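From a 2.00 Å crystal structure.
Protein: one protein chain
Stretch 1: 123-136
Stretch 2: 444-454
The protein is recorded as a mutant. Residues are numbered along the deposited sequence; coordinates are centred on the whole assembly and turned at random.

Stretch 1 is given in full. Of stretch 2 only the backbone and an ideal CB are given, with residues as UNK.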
# COMPACT_ATOMS: atom_id res chain seq x y z
N GLN A 123 7.19 16.41 0.89
CA GLN A 123 6.91 17.75 0.34
C GLN A 123 5.45 17.98 -0.06
O GLN A 123 5.06 19.10 -0.39
CB GLN A 123 7.83 17.99 -0.87
CG GLN A 123 9.31 18.00 -0.49
CD GLN A 123 10.20 17.25 -1.47
OE1 GLN A 123 10.26 17.59 -2.66
NE2 GLN A 123 10.92 16.23 -0.97
N GLY A 124 4.64 16.92 0.00
CA GLY A 124 3.33 16.91 -0.63
C GLY A 124 2.16 17.49 0.15
O GLY A 124 1.06 17.57 -0.37
N CYS A 125 2.38 17.88 1.40
CA CYS A 125 1.29 18.47 2.19
C CYS A 125 1.65 19.88 2.68
O CYS A 125 1.44 20.21 3.84
CB CYS A 125 0.95 17.57 3.37
SG CYS A 125 0.24 15.95 2.95
N TYR A 126 2.21 20.69 1.78
CA TYR A 126 2.76 22.00 2.15
C TYR A 126 3.66 21.81 3.37
O TYR A 126 3.60 22.55 4.35
CB TYR A 126 1.63 23.01 2.42
CG TYR A 126 0.53 22.94 1.37
CD1 TYR A 126 -0.74 22.45 1.69
CD2 TYR A 126 0.78 23.32 0.05
CE1 TYR A 126 -1.74 22.37 0.73
CE2 TYR A 126 -0.23 23.24 -0.92
CZ TYR A 126 -1.48 22.76 -0.57
OH TYR A 126 -2.47 22.69 -1.52
N GLY A 127 4.51 20.79 3.27
CA GLY A 127 5.22 20.21 4.40
C GLY A 127 5.03 18.71 4.30
O GLY A 127 4.43 18.22 3.34
N PRO A 128 5.54 17.95 5.29
CA PRO A 128 5.51 16.49 5.20
C PRO A 128 4.12 15.91 5.39
O PRO A 128 3.32 16.45 6.17
CB PRO A 128 6.43 16.03 6.33
CG PRO A 128 6.42 17.17 7.32
CD PRO A 128 6.18 18.43 6.54
N CYS A 129 3.84 14.83 4.68
CA CYS A 129 2.56 14.11 4.78
C CYS A 129 2.66 12.92 5.73
O CYS A 129 3.69 12.27 5.77
CB CYS A 129 2.14 13.59 3.40
SG CYS A 129 1.79 14.85 2.16
N LYS A 130 1.59 12.64 6.45
CA LYS A 130 1.47 11.39 7.19
C LYS A 130 0.72 10.41 6.30
O LYS A 130 -0.24 10.78 5.64
CB LYS A 130 0.72 11.60 8.50
CG LYS A 130 0.67 10.37 9.41
CD LYS A 130 -0.32 10.57 10.56
CE LYS A 130 0.20 11.54 11.60
NZ LYS A 130 -0.87 11.87 12.57
N GLY A 131 1.18 9.17 6.25
CA GLY A 131 0.50 8.17 5.42
C GLY A 131 1.44 7.14 4.85
O GLY A 131 2.44 6.78 5.51
N ALA A 132 1.14 6.67 3.64
CA ALA A 132 1.90 5.59 3.03
C ALA A 132 1.85 5.63 1.51
O ALA A 132 0.93 6.21 0.91
CB ALA A 132 1.43 4.22 3.55
N VAL A 133 2.87 5.05 0.89
CA VAL A 133 2.91 4.84 -0.54
C VAL A 133 3.36 3.41 -0.82
O VAL A 133 4.33 2.92 -0.24
CB VAL A 133 3.88 5.83 -1.26
CG1 VAL A 133 3.98 5.50 -2.75
CG2 VAL A 133 3.45 7.29 -1.04
N VAL A 134 2.66 2.74 -1.73
CA VAL A 134 3.03 1.39 -2.12
C VAL A 134 3.07 1.36 -3.63
O VAL A 134 2.18 1.92 -4.30
CB VAL A 134 2.00 0.32 -1.63
CG1 VAL A 134 2.37 -1.06 -2.18
CG2 VAL A 134 1.95 0.28 -0.11
N ALA A 135 4.10 0.72 -4.17
CA ALA A 135 4.20 0.48 -5.59
C ALA A 135 4.42 -1.01 -5.82
O ALA A 135 5.23 -1.65 -5.14
CB ALA A 135 5.31 1.32 -6.23
N LEU A 136 3.67 -1.55 -6.77
CA LEU A 136 3.70 -2.97 -7.08
C LEU A 136 3.92 -3.13 -8.57
O LEU A 136 3.52 -2.28 -9.36
CB LEU A 136 2.37 -3.65 -6.70
CG LEU A 136 1.90 -3.60 -5.24
CD1 LEU A 136 0.54 -4.29 -5.10
CD2 LEU A 136 2.93 -4.25 -4.30
N UNK A 444 -7.24 15.34 -4.09
CA UNK A 444 -6.24 15.83 -5.05
C UNK A 444 -4.79 15.84 -4.59
O UNK A 444 -3.91 15.64 -5.41
CB UNK A 444 -6.61 17.26 -5.46
N UNK A 445 -4.54 16.11 -3.31
CA UNK A 445 -3.17 16.13 -2.77
C UNK A 445 -2.44 14.79 -2.94
O UNK A 445 -1.22 14.75 -3.10
CB UNK A 445 -3.21 16.50 -1.29
N UNK A 446 -3.21 13.69 -2.91
CA UNK A 446 -2.67 12.34 -3.06
C UNK A 446 -2.24 12.05 -4.49
O UNK A 446 -1.31 11.29 -4.72
CB UNK A 446 -3.71 11.31 -2.61
N UNK A 447 -2.92 12.69 -5.46
CA UNK A 447 -2.71 12.38 -6.89
C UNK A 447 -1.30 12.64 -7.44
O UNK A 447 -0.73 11.75 -8.08
CB UNK A 447 -3.70 13.20 -7.72
N UNK A 448 -0.74 13.86 -7.25
CA UNK A 448 0.60 14.09 -7.82
C UNK A 448 1.71 13.26 -7.14
O UNK A 448 2.75 13.02 -7.75
CB UNK A 448 0.95 15.58 -7.71
N UNK A 449 1.49 12.85 -5.90
CA UNK A 449 2.40 11.91 -5.21
C UNK A 449 2.41 10.57 -5.95
O UNK A 449 3.48 10.00 -6.18
CB UNK A 449 1.98 11.71 -3.75
N UNK A 450 1.22 10.09 -6.32
CA UNK A 450 1.09 8.86 -7.11
C UNK A 450 1.75 8.98 -8.47
O UNK A 450 2.46 8.06 -8.89
CB UNK A 450 -0.39 8.50 -7.29
N UNK A 451 1.55 10.11 -9.14
CA UNK A 451 2.13 10.33 -10.46
C UNK A 451 3.65 10.45 -10.42
O UNK A 451 4.31 9.94 -11.32
CB UNK A 451 1.53 11.59 -11.09
N UNK A 452 4.20 11.08 -9.38
CA UNK A 452 5.68 11.14 -9.22
C UNK A 452 6.27 9.74 -9.04
O UNK A 452 7.39 9.46 -9.46
CB UNK A 452 6.06 12.01 -8.02
N UNK A 453 5.50 8.87 -8.38
CA UNK A 453 5.94 7.50 -8.12
C UNK A 453 5.90 6.69 -9.41
O UNK A 453 6.86 5.96 -9.73
CB UNK A 453 5.07 6.84 -7.05
N UNK A 454 4.81 6.83 -10.16
CA UNK A 454 4.68 6.22 -11.48
C UNK A 454 5.78 6.70 -12.44
O UNK A 454 6.39 5.90 -13.15
CB UNK A 454 3.30 6.53 -12.07

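Position 444 lies before the helix, and its CB has nothing of stretch 1 within reach. Stretch 1 sets no demand here; the residue is Ala444, whose carbonyl O accepts a backbone hydrogen bond from N of 447 (3.1 Å).

At position 445 CA-to-CB points toward stretch 1, and the ideal CB lies 4.5 Å from Gly124 O and 5.5 Å from Cys125 SG. Beyond it are the disulfide sulfur and the Tyr126 ring, a largely apolar surface that would suit a branched aliphatic side chain, methionine or an aromatic; the carbonyl could also take a donor. The residue is Leu445. Its CD2 packs 4.2 Å from Cys125 SG, while CD1 lies 4.2 Å from Tyr126 CZ, approaching the ring obliquely. Leu445 CG sits 3.3 Å from Gly124 O, a close contact but no hydrogen bond, since carbon offers no donor. That carbonyl is served by a water, which donates to Gly124 O (2.9 Å) and to Leu445 O (2.7 Å), joining the two backbones.

Position 446 points away and 447 is out of reach, so stretch 1 leaves both open; they are Ala446 and Ala447. Position 448 is also out of reach. Its phi of -67° permits proline, and a place in the first turn of a helix tolerates the lost NH; it is Pro448, whose carbonyl O still accepts from N of 452 (2.9 Å).

Position 449 points toward stretch 1, between Gly124, the disulfide and Val133, with no charge to answer. Isoleucine, leucine, valine or methionine could suit. Ile449 reaches two ways: CD1 lies 4.3 Å from Gly124 CA and 4.1 Å from Cys129 SG, and CG2 meets Val133 CG2 at 3.9 Å. An ideal CB on Gly124 would lie only 2.9 Å from Ile449 CD1, so the glycine makes room for this methyl.

Position 450 points sideways, and its ordinary helical angles do not call for glycine; small residues would fit as well. It is Gly450, with its CA 7.9 Å from Val133 CA. Positions 451 and 452 are out of reach and unconstrained by stretch 1: Arg451 bonds elsewhere in the structure, and Ala452 adds only a methyl.

Position 453, one helical turn beyond 449, points toward the strand, its ideal CB 4.6 Å from Val133 CG1. A compact apolar side chain suits, valine or isoleucine especially. Val453 straddles two strand residues, CG2 lying 3.8 Å from Val133 CG1 and CG1 4.1 Å from Ala135 CB.

Position 454 points sideways, touching nothing of stretch 1, so many residues would serve; it is Ile454.

Stretch 2 444-454: ALAAPIGRAVI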
# COMPACT_ATOMS: atom_id res chain seq x y z
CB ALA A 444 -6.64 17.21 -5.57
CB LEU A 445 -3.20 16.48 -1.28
CG LEU A 445 -2.23 17.52 -0.73
CD1 LEU A 445 -2.13 18.74 -1.63
CD2 LEU A 445 -2.63 17.93 0.69
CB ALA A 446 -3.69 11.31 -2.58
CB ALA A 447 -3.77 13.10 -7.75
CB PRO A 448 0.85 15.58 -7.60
CG PRO A 448 -0.11 15.99 -6.54
CD PRO A 448 -1.28 15.07 -6.59
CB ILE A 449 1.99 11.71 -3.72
CG1 ILE A 449 2.16 13.02 -2.95
CG2 ILE A 449 2.85 10.58 -3.07
CD1 ILE A 449 1.51 13.09 -1.57
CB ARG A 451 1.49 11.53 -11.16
CG ARG A 451 -0.01 11.35 -11.38
CD ARG A 451 -0.58 12.40 -12.33
NE ARG A 451 -2.02 12.25 -12.35
CZ ARG A 451 -2.87 13.03 -11.69
NH1 ARG A 451 -2.41 14.07 -10.99
NH2 ARG A 451 -4.17 12.79 -11.75
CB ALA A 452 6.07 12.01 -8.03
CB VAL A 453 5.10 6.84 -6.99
CG1 VAL A 453 5.41 5.38 -6.88
CG2 VAL A 453 5.39 7.53 -5.67
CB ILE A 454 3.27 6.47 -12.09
CG1 ILE A 454 2.23 5.73 -11.26
CG2 ILE A 454 3.23 6.03 -13.56
CD1 ILE A 454 0.76 6.17 -11.49
O HOH W 1 0.68 16.68 -3.13
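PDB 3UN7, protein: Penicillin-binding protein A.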